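Local coordinates for amine Dehydrogenase (Pseudomonas putida, PDB 1JMX), which is probably the beta-propeller subunit of a quinohemoprotein amine dehydrogenase, an enzyme that oxidises primary amines to aldehydes, at residues N21-V26 / C37-K42; P206-S211 / D239-K244; S263-N268 / K305-Y310. All blocks are in the same frame, centred on the assembly; numbering follows the deposited sequence.

In the fold
All three contacts are partly buried in a seven-bladed beta-propeller. Contacts 1 and 2 each lie in one blade; contact 3 bridges two neighbouring blades. Contact 1 buries Asn21, Leu23, Cys37 and Met39, contact 2 Glu209, Phe210 and Leu240, contact 3 Ser263 and Gly306; Lys42, Lys241 and Lys265 are exposed. Contact 1 pairs two strands of a hairpin, and main-chain hydrogen bonds dominate it. Contact 2 joins a turn to the start of strand 209-218 by one beta bridge, a lysine-to-carbonyl hydrogen bond and a leucine over a histidine ring; its salt bridges lie inside each segment. Contact 3 joins loops by close packing, one water and a long ion pair. Contacts 2 and 3 touch through Pro206 and Pro264.

Contact 1: N21-V26 / C37-K42; sequences NNLHVV and CVMPDK
Residues 21-26 and 37-42 run antiparallel, with Leu23 and Cys37 as a hydrogen-bonded pair and Asn22 and Val38 as the non-hydrogen-bonded pair beside it. Leu23 N donates to Cys37 O at 2.9 Å, and Cys37 N donates back to Leu23 O at 2.7 Å. Beyond the paired strands, Met39 N donates to Asn21 O at 2.7 Å, nearly along the C=O axis (C=O...N angle 174°). The paired residues belong to the hairpin of strands 22-27 and 32-38. In this propeller blade 32-38 is the outermost strand, and the disulfide Cys37-Cys75 ties it to the next blade. Met39 has CG beside its backbone N and an anti chi2, which bring SD to 4.0 Å from Leu23 CB. The bend at chi3 (-66°) turns CE to 3.5 Å from Asn21 OD1. The methionine crosses both side chains at about a right angle, and Val59 of strand 56-61 touches Leu23 and Met39 alike. Asn21 has CG anti to the backbone N (chi1 -150°), which sends its amide toward the turn after Met39. There ND2 makes a weak hydrogen bond to Pro40 O at 3.1 Å. OD1 of this buried side chain accepts from Asn61 ND2.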
loop_
_atom_site.group_PDB
_atom_site.type_symbol
_atom_site.label_atom_id
_atom_site.label_comp_id
_atom_site.label_asym_id
_atom_site.label_seq_id
_atom_site.Cartn_x
_atom_site.Cartn_y
_atom_site.Cartn_z
ATOM N N ASN B 21 -3.922 8.471 25.316
ATOM C CA ASN B 21 -5.143 9.268 25.276
ATOM C C ASN B 21 -4.990 10.433 26.231
ATOM O O ASN B 21 -5.847 10.671 27.065
ATOM C CB ASN B 21 -6.397 8.455 25.603
ATOM C CG ASN B 21 -7.624 8.995 24.903
ATOM O OD1 ASN B 21 -7.510 9.807 23.987
ATOM N ND2 ASN B 21 -8.798 8.542 25.313
ATOM N N ASN B 22 -3.884 11.155 26.099
ATOM C CA ASN B 22 -3.603 12.289 26.972
ATOM C C ASN B 22 -3.768 13.625 26.272
ATOM O O ASN B 22 -3.641 13.736 25.053
ATOM C CB ASN B 22 -2.153 12.271 27.488
ATOM C CG ASN B 22 -1.684 10.908 27.936
ATOM O OD1 ASN B 22 -2.413 10.164 28.594
ATOM N ND2 ASN B 22 -0.432 10.582 27.597
ATOM N N LEU B 23 -4.008 14.641 27.085
ATOM C CA LEU B 23 -4.105 16.013 26.626
ATOM C C LEU B 23 -3.153 16.663 27.608
ATOM O O LEU B 23 -3.340 16.569 28.817
ATOM C CB LEU B 23 -5.518 16.577 26.788
ATOM C CG LEU B 23 -5.747 18.017 26.306
ATOM C CD1 LEU B 23 -7.225 18.241 26.047
ATOM C CD2 LEU B 23 -5.230 19.038 27.324
ATOM N N HIS B 24 -2.082 17.242 27.090
ATOM C CA HIS B 24 -1.092 17.884 27.933
ATOM C C HIS B 24 -1.143 19.382 27.802
ATOM O O HIS B 24 -1.419 19.913 26.730
ATOM C CB HIS B 24 0.304 17.405 27.555
ATOM C CG HIS B 24 0.468 15.924 27.629
ATOM N ND1 HIS B 24 0.555 15.129 26.510
ATOM C CD2 HIS B 24 0.542 15.090 28.692
ATOM C CE1 HIS B 24 0.677 13.867 26.880
ATOM N NE2 HIS B 24 0.670 13.817 28.199
ATOM N N VAL B 25 -0.899 20.059 28.912
ATOM C CA VAL B 25 -0.868 21.509 28.926
ATOM C C VAL B 25 0.605 21.873 29.064
ATOM O O VAL B 25 1.288 21.420 29.984
ATOM C CB VAL B 25 -1.670 22.101 30.105
ATOM C CG1 VAL B 25 -1.638 23.617 30.042
ATOM C CG2 VAL B 25 -3.104 21.612 30.063
ATOM N N VAL B 26 1.103 22.628 28.096
ATOM C CA VAL B 26 2.488 23.052 28.092
ATOM C C VAL B 26 2.569 24.512 28.502
ATOM O O VAL B 26 1.865 25.361 27.963
ATOM C CB VAL B 26 3.137 22.868 26.689
ATOM C CG1 VAL B 26 4.517 23.531 26.636
ATOM C CG2 VAL B 26 3.268 21.381 26.366
ATOM N N CYS B 37 -3.907 15.545 31.305
ATOM C CA CYS B 37 -5.263 15.081 31.544
ATOM C C CYS B 37 -5.457 13.803 30.753
ATOM O O CYS B 37 -5.075 13.728 29.589
ATOM C CB CYS B 37 -6.303 16.100 31.043
ATOM S SG CYS B 37 -6.420 17.733 31.854
ATOM N N VAL B 38 -6.005 12.781 31.390
ATOM C CA VAL B 38 -6.288 11.549 30.677
ATOM C C VAL B 38 -7.673 11.759 30.059
ATOM O O VAL B 38 -8.590 12.274 30.709
ATOM C CB VAL B 38 -6.288 10.326 31.609
ATOM C CG1 VAL B 38 -6.631 9.073 30.833
ATOM C CG2 VAL B 38 -4.924 10.175 32.250
ATOM N N MET B 39 -7.787 11.445 28.775
ATOM C CA MET B 39 -9.035 11.605 28.061
ATOM C C MET B 39 -9.875 10.339 28.026
ATOM O O MET B 39 -9.361 9.222 28.106
ATOM C CB MET B 39 -8.779 12.153 26.660
ATOM C CG MET B 39 -8.281 13.577 26.687
ATOM S SD MET B 39 -8.336 14.321 25.082
ATOM C CE MET B 39 -7.103 13.324 24.224
ATOM N N PRO B 40 -11.200 10.510 27.951
ATOM C CA PRO B 40 -12.130 9.386 27.916
ATOM C C PRO B 40 -12.126 8.631 26.595
ATOM O O PRO B 40 -11.804 9.176 25.542
ATOM C CB PRO B 40 -13.470 10.062 28.169
ATOM C CG PRO B 40 -13.299 11.377 27.486
ATOM C CD PRO B 40 -11.927 11.794 27.909
ATOM N N ASP B 41 -12.503 7.365 26.681
ATOM C CA ASP B 41 -12.580 6.475 25.534
ATOM C C ASP B 41 -11.240 6.223 24.831
ATOM O O ASP B 41 -10.235 5.972 25.504
ATOM C CB ASP B 41 -13.692 6.943 24.588
ATOM C CG ASP B 41 -15.058 6.957 25.270
ATOM O OD1 ASP B 41 -15.271 6.149 26.202
ATOM O OD2 ASP B 41 -15.914 7.782 24.888
ATOM N N LYS B 42 -11.220 6.275 23.501
ATOM C CA LYS B 42 -9.995 6.015 22.752
ATOM C C LYS B 42 -9.518 7.229 21.956
ATOM O O LYS B 42 -10.299 8.122 21.654
ATOM C CB LYS B 42 -10.202 4.807 21.834
ATOM C CG LYS B 42 -10.568 3.518 22.576
ATOM C CD LYS B 42 -9.373 2.987 23.362
ATOM C CE LYS B 42 -9.748 1.879 24.352
ATOM N NZ LYS B 42 -10.172 0.591 23.704
#

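Contact 2: P206-S211 / D239-K244; sequences PRHEFS and DLKTGK
Backbone pairing is brief. Glu209 and Asp239 form one antiparallel non-hydrogen-bonded pair, and next to it Leu240 N donates to His208 O at 3.2 Å, in the carbonyl plane. The first segment leads into strand 209-218; the second is the turn between strands 230-239 and 245-250 of the same propeller sheet.

The apolar part centres on Leu240. Its CB sits over one face of the His208 ring, 4.1 Å from the ring centroid and 11° off the normal, a CH-pi contact. Its CD2 branch reaches 4.1 Å from Phe210 CB. Lys241 meets the same ring differently: its CG lies at the edge, in plane, 3.3 Å from His208 ND1. The ring is placed there by a CG anti to the backbone N (chi1 -155°). An alanine here removes the ring, and with it the face under Leu240 CB and the edge beside Lys241 CG, and would probably loosen the turn against residues 206-211.

Of the charged groups, the Lys241 ammonium bonds across the contact. Its chain bends at chi3 and chi4, bringing NZ back to Arg207 O at 3.1 Å, above the carbonyl plane. The salt bridges lie inside each segment. The same NZ forms a weak one with Asp239 OD1. That oxygen also accepts from Lys241 N at 3.1 Å through its anti lone pair, an Asx turn, while Asp239 OD2 pairs with Lys244 NZ at 2.9 Å. Within 206-211, Arg207 NH1 makes a salt bridge with Glu209 OE1, its hydrogen bond weak in angle; OE1 also bonds to Tyr235 OH.

Two lysines and a main-chain N-H thus gather on Asp239, which would probably favour its ionised form. The Lys241 ammonium then links this charged turn to a neutral carbonyl of the facing segment.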
loop_
_atom_site.group_PDB
_atom_site.type_symbol
_atom_site.label_atom_id
_atom_site.label_comp_id
_atom_site.label_asym_id
_atom_site.label_seq_id
_atom_site.Cartn_x
_atom_site.Cartn_y
_atom_site.Cartn_z
ATOM N N PRO B 206 -2.197 33.248 16.284
ATOM C CA PRO B 206 -2.327 34.631 16.763
ATOM C C PRO B 206 -2.981 35.595 15.757
ATOM O O PRO B 206 -3.577 36.600 16.157
ATOM C CB PRO B 206 -0.874 35.020 17.063
ATOM C CG PRO B 206 -0.287 33.728 17.546
ATOM C CD PRO B 206 -0.830 32.740 16.530
ATOM N N ARG B 207 -2.895 35.274 14.465
ATOM C CA ARG B 207 -3.478 36.116 13.413
ATOM C C ARG B 207 -5.001 35.964 13.259
ATOM O O ARG B 207 -5.618 36.692 12.482
ATOM C CB ARG B 207 -2.788 35.862 12.063
ATOM C CG ARG B 207 -1.255 35.927 12.105
ATOM C CD ARG B 207 -0.642 36.078 10.707
ATOM N NE ARG B 207 -0.884 37.414 10.156
ATOM C CZ ARG B 207 -1.516 37.659 9.006
ATOM N NH1 ARG B 207 -1.971 36.659 8.266
ATOM N NH2 ARG B 207 -1.703 38.911 8.597
ATOM N N HIS B 208 -5.600 35.006 13.968
ATOM C CA HIS B 208 -7.050 34.784 13.920
ATOM C C HIS B 208 -7.562 34.586 12.496
ATOM O O HIS B 208 -8.457 35.289 12.031
ATOM C CB HIS B 208 -7.771 35.968 14.573
ATOM C CG HIS B 208 -9.128 35.638 15.110
ATOM N ND1 HIS B 208 -10.206 36.486 14.967
ATOM C CD2 HIS B 208 -9.571 34.586 15.839
ATOM C CE1 HIS B 208 -11.253 35.975 15.590
ATOM N NE2 HIS B 208 -10.895 34.821 16.128
ATOM N N GLU B 209 -6.954 33.644 11.793
ATOM C CA GLU B 209 -7.354 33.340 10.435
ATOM C C GLU B 209 -7.336 31.832 10.210
ATOM O O GLU B 209 -6.709 31.086 10.968
ATOM C CB GLU B 209 -6.465 34.070 9.413
ATOM C CG GLU B 209 -4.992 33.704 9.452
ATOM C CD GLU B 209 -4.123 34.521 8.481
ATOM O OE1 GLU B 209 -2.965 34.105 8.248
ATOM O OE2 GLU B 209 -4.572 35.567 7.955
ATOM N N PHE B 210 -8.148 31.402 9.248
ATOM C CA PHE B 210 -8.266 30.007 8.848
ATOM C C PHE B 210 -7.337 29.902 7.647
ATOM O O PHE B 210 -7.641 30.398 6.564
ATOM C CB PHE B 210 -9.717 29.697 8.450
ATOM C CG PHE B 210 -9.963 28.265 8.024
ATOM C CD1 PHE B 210 -9.056 27.248 8.325
ATOM C CD2 PHE B 210 -11.119 27.935 7.318
ATOM C CE1 PHE B 210 -9.297 25.933 7.926
ATOM C CE2 PHE B 210 -11.373 26.615 6.911
ATOM C CZ PHE B 210 -10.458 25.616 7.216
ATOM N N SER B 211 -6.184 29.287 7.859
ATOM C CA SER B 211 -5.205 29.163 6.796
ATOM C C SER B 211 -4.858 27.725 6.466
ATOM O O SER B 211 -4.903 26.845 7.327
ATOM C CB SER B 211 -3.934 29.924 7.169
ATOM O OG SER B 211 -3.287 29.321 8.274
ATOM N N ASP B 239 -9.809 35.524 6.867
ATOM C CA ASP B 239 -9.729 36.368 8.056
ATOM C C ASP B 239 -11.018 36.125 8.839
ATOM O O ASP B 239 -12.114 36.407 8.349
ATOM C CB ASP B 239 -9.622 37.841 7.644
ATOM C CG ASP B 239 -9.127 38.730 8.767
ATOM O OD1 ASP B 239 -9.756 38.752 9.843
ATOM O OD2 ASP B 239 -8.094 39.405 8.572
ATOM N N LEU B 240 -10.891 35.575 10.042
ATOM C CA LEU B 240 -12.068 35.268 10.842
ATOM C C LEU B 240 -12.784 36.467 11.457
ATOM O O LEU B 240 -13.865 36.321 12.018
ATOM C CB LEU B 240 -11.732 34.223 11.903
ATOM C CG LEU B 240 -11.277 32.867 11.355
ATOM C CD1 LEU B 240 -11.074 31.912 12.510
ATOM C CD2 LEU B 240 -12.298 32.302 10.379
ATOM N N LYS B 241 -12.188 37.648 11.338
ATOM C CA LYS B 241 -12.791 38.870 11.864
ATOM C C LYS B 241 -13.657 39.543 10.798
ATOM O O LYS B 241 -14.841 39.817 11.011
ATOM C CB LYS B 241 -11.700 39.851 12.327
ATOM C CG LYS B 241 -10.909 39.369 13.538
ATOM C CD LYS B 241 -9.640 40.191 13.805
ATOM C CE LYS B 241 -8.520 39.886 12.784
ATOM N NZ LYS B 241 -8.123 38.428 12.706
ATOM N N THR B 242 -13.075 39.720 9.620
ATOM C CA THR B 242 -13.732 40.403 8.513
ATOM C C THR B 242 -14.260 39.529 7.380
ATOM O O THR B 242 -14.945 40.028 6.481
ATOM C CB THR B 242 -12.756 41.423 7.896
ATOM O OG1 THR B 242 -11.541 40.749 7.541
ATOM C CG2 THR B 242 -12.432 42.528 8.891
ATOM N N GLY B 243 -13.910 38.245 7.392
ATOM C CA GLY B 243 -14.355 37.357 6.329
ATOM C C GLY B 243 -13.564 37.524 5.041
ATOM O O GLY B 243 -13.879 36.895 4.030
ATOM N N LYS B 244 -12.546 38.383 5.066
ATOM C CA LYS B 244 -11.688 38.628 3.905
ATOM C C LYS B 244 -10.873 37.382 3.547
ATOM O O LYS B 244 -10.236 36.782 4.411
ATOM C CB LYS B 244 -10.723 39.774 4.207
ATOM C CG LYS B 244 -11.345 41.155 4.148
ATOM C CD LYS B 244 -10.657 42.136 5.119
ATOM C CE LYS B 244 -9.120 42.004 5.155
ATOM N NZ LYS B 244 -8.595 41.142 6.273
#

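Contact 3: S263-N268 / K305-Y310; sequences SPKDPN and KGDKLY
Residues 263-268 and 305-310 meet through their loops, without a beta bridge, and their main chains come closest at Lys265 and Gly306, with CA atoms 5.1 Å apart. Gly306 has a positive phi (86°), and a side chain on it would point toward residues 263-268. Pro264 and Lys265 occupy that position instead. Pro264 CG rests 3.7 Å from Gly306 CA, so a CB on Gly306 would clash with the proline ring. Phe302 of strand 299-302 also touches the proline. Lys265 has CG anti to the backbone N (chi1 -173°) and stays extended to its tip. Its methylenes run alongside the facing main chain, with CB 3.4 Å from Lys305 O and CD 3.5 Å from Gly306 O. At the tip, NZ forms a long salt bridge to Asp307 OD1 at 3.6 Å, the two side chains crossing at about a right angle. The other carboxylate oxygen, Asp307 OD2, pairs with Lys305 NZ. One water joins the segments, giving a hydrogen to Gly306 O at 2.6 Å and bonding to Ser263 OG at 2.7 Å. Ser263 OG also accepts from Lys265 N, an ST turn at the start of this loop. Each turn links the first two strands of its own four-stranded sheet, 257-262 to 269-274 and 299-302 to 309-312. Such side-by-side turns of neighbouring blades are in keeping with a beta-propeller.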
loop_
_atom_site.group_PDB
_atom_site.type_symbol
_atom_site.label_atom_id
_atom_site.label_comp_id
_atom_site.label_asym_id
_atom_site.label_seq_id
_atom_site.Cartn_x
_atom_site.Cartn_y
_atom_site.Cartn_z
ATOM N N SER B 263 4.303 34.179 10.471
ATOM C CA SER B 263 4.778 34.677 11.745
ATOM C C SER B 263 3.943 35.868 12.150
ATOM O O SER B 263 3.639 36.727 11.318
ATOM C CB SER B 263 6.240 35.101 11.624
ATOM O OG SER B 263 6.712 35.655 12.834
ATOM N N PRO B 264 3.460 35.876 13.402
ATOM C CA PRO B 264 2.651 36.994 13.902
ATOM C C PRO B 264 3.558 38.229 14.123
ATOM O O PRO B 264 3.088 39.370 14.213
ATOM C CB PRO B 264 2.090 36.440 15.214
ATOM C CG PRO B 264 3.129 35.464 15.655
ATOM C CD PRO B 264 3.487 34.768 14.373
ATOM N N LYS B 265 4.866 37.959 14.171
ATOM C CA LYS B 265 5.937 38.939 14.364
ATOM C C LYS B 265 6.205 39.632 13.019
ATOM O O LYS B 265 6.283 40.860 12.939
ATOM C CB LYS B 265 7.171 38.175 14.849
ATOM C CG LYS B 265 8.373 38.987 15.283
ATOM C CD LYS B 265 9.361 38.042 15.941
ATOM C CE LYS B 265 10.582 38.741 16.497
ATOM N NZ LYS B 265 11.440 37.734 17.224
ATOM N N ASP B 266 6.378 38.831 11.971
ATOM C CA ASP B 266 6.581 39.347 10.622
ATOM C C ASP B 266 5.739 38.463 9.711
ATOM O O ASP B 266 6.083 37.302 9.444
ATOM C CB ASP B 266 8.055 39.325 10.204
ATOM C CG ASP B 266 8.287 39.914 8.806
ATOM O OD1 ASP B 266 9.422 39.826 8.308
ATOM O OD2 ASP B 266 7.354 40.460 8.186
ATOM N N PRO B 267 4.592 38.995 9.258
ATOM C CA PRO B 267 3.632 38.324 8.379
ATOM C C PRO B 267 4.155 38.056 6.977
ATOM O O PRO B 267 3.554 37.295 6.226
ATOM C CB PRO B 267 2.463 39.303 8.356
ATOM C CG PRO B 267 3.145 40.624 8.460
ATOM C CD PRO B 267 4.134 40.359 9.575
ATOM N N ASN B 268 5.248 38.709 6.606
ATOM C CA ASN B 268 5.810 38.495 5.283
ATOM C C ASN B 268 6.631 37.200 5.255
ATOM O O ASN B 268 7.141 36.789 4.213
ATOM C CB ASN B 268 6.671 39.685 4.871
ATOM C CG ASN B 268 7.299 39.496 3.507
ATOM O OD1 ASN B 268 6.621 39.588 2.481
ATOM N ND2 ASN B 268 8.593 39.180 3.490
ATOM N N LYS B 305 3.736 36.122 20.524
ATOM C CA LYS B 305 4.642 37.121 19.960
ATOM C C LYS B 305 5.409 36.648 18.732
ATOM O O LYS B 305 5.844 37.465 17.924
ATOM C CB LYS B 305 5.620 37.631 21.024
ATOM C CG LYS B 305 4.990 38.581 22.045
ATOM C CD LYS B 305 6.007 39.008 23.104
ATOM C CE LYS B 305 7.233 39.695 22.476
ATOM N NZ LYS B 305 8.331 39.952 23.469
ATOM N N GLY B 306 5.522 35.334 18.561
ATOM C CA GLY B 306 6.255 34.811 17.424
ATOM C C GLY B 306 7.744 34.704 17.719
ATOM O O GLY B 306 8.562 34.768 16.800
ATOM N N ASP B 307 8.087 34.596 19.009
ATOM C CA ASP B 307 9.470 34.453 19.475
ATOM C C ASP B 307 9.885 32.975 19.464
ATOM O O ASP B 307 11.074 32.656 19.566
ATOM C CB ASP B 307 9.619 34.942 20.920
ATOM C CG ASP B 307 9.197 36.377 21.114
ATOM O OD1 ASP B 307 9.440 37.226 20.223
ATOM O OD2 ASP B 307 8.640 36.661 22.198
ATOM N N LYS B 308 8.896 32.083 19.476
ATOM C CA LYS B 308 9.153 30.648 19.449
ATOM C C LYS B 308 8.328 29.996 18.372
ATOM O O LYS B 308 7.252 30.475 18.025
ATOM C CB LYS B 308 8.788 29.986 20.767
ATOM C CG LYS B 308 9.646 30.361 21.923
ATOM C CD LYS B 308 9.133 29.632 23.130
ATOM C CE LYS B 308 9.822 30.090 24.367
ATOM N NZ LYS B 308 9.092 29.575 25.532
ATOM N N LEU B 309 8.850 28.887 17.864
ATOM C CA LEU B 309 8.205 28.104 16.827
ATOM C C LEU B 309 8.270 26.676 17.333
ATOM O O LEU B 309 9.353 26.124 17.527
ATOM C CB LEU B 309 8.986 28.210 15.513
ATOM C CG LEU B 309 8.273 28.082 14.161
ATOM C CD1 LEU B 309 9.316 27.907 13.069
ATOM C CD2 LEU B 309 7.312 26.926 14.146
ATOM N N TYR B 310 7.111 26.109 17.621
ATOM C CA TYR B 310 7.037 24.741 18.091
ATOM C C TYR B 310 6.730 23.821 16.923
ATOM O O TYR B 310 6.014 24.197 15.998
ATOM C CB TYR B 310 5.941 24.594 19.153
ATOM C CG TYR B 310 6.190 25.370 20.428
ATOM C CD1 TYR B 310 5.753 26.690 20.559
ATOM C CD2 TYR B 310 6.862 24.788 21.502
ATOM C CE1 TYR B 310 5.977 27.409 21.722
ATOM C CE2 TYR B 310 7.092 25.498 22.670
ATOM C CZ TYR B 310 6.644 26.812 22.773
ATOM O OH TYR B 310 6.861 27.529 23.927
HETATM O O HOH W 1 8.953 35.143 14.208
#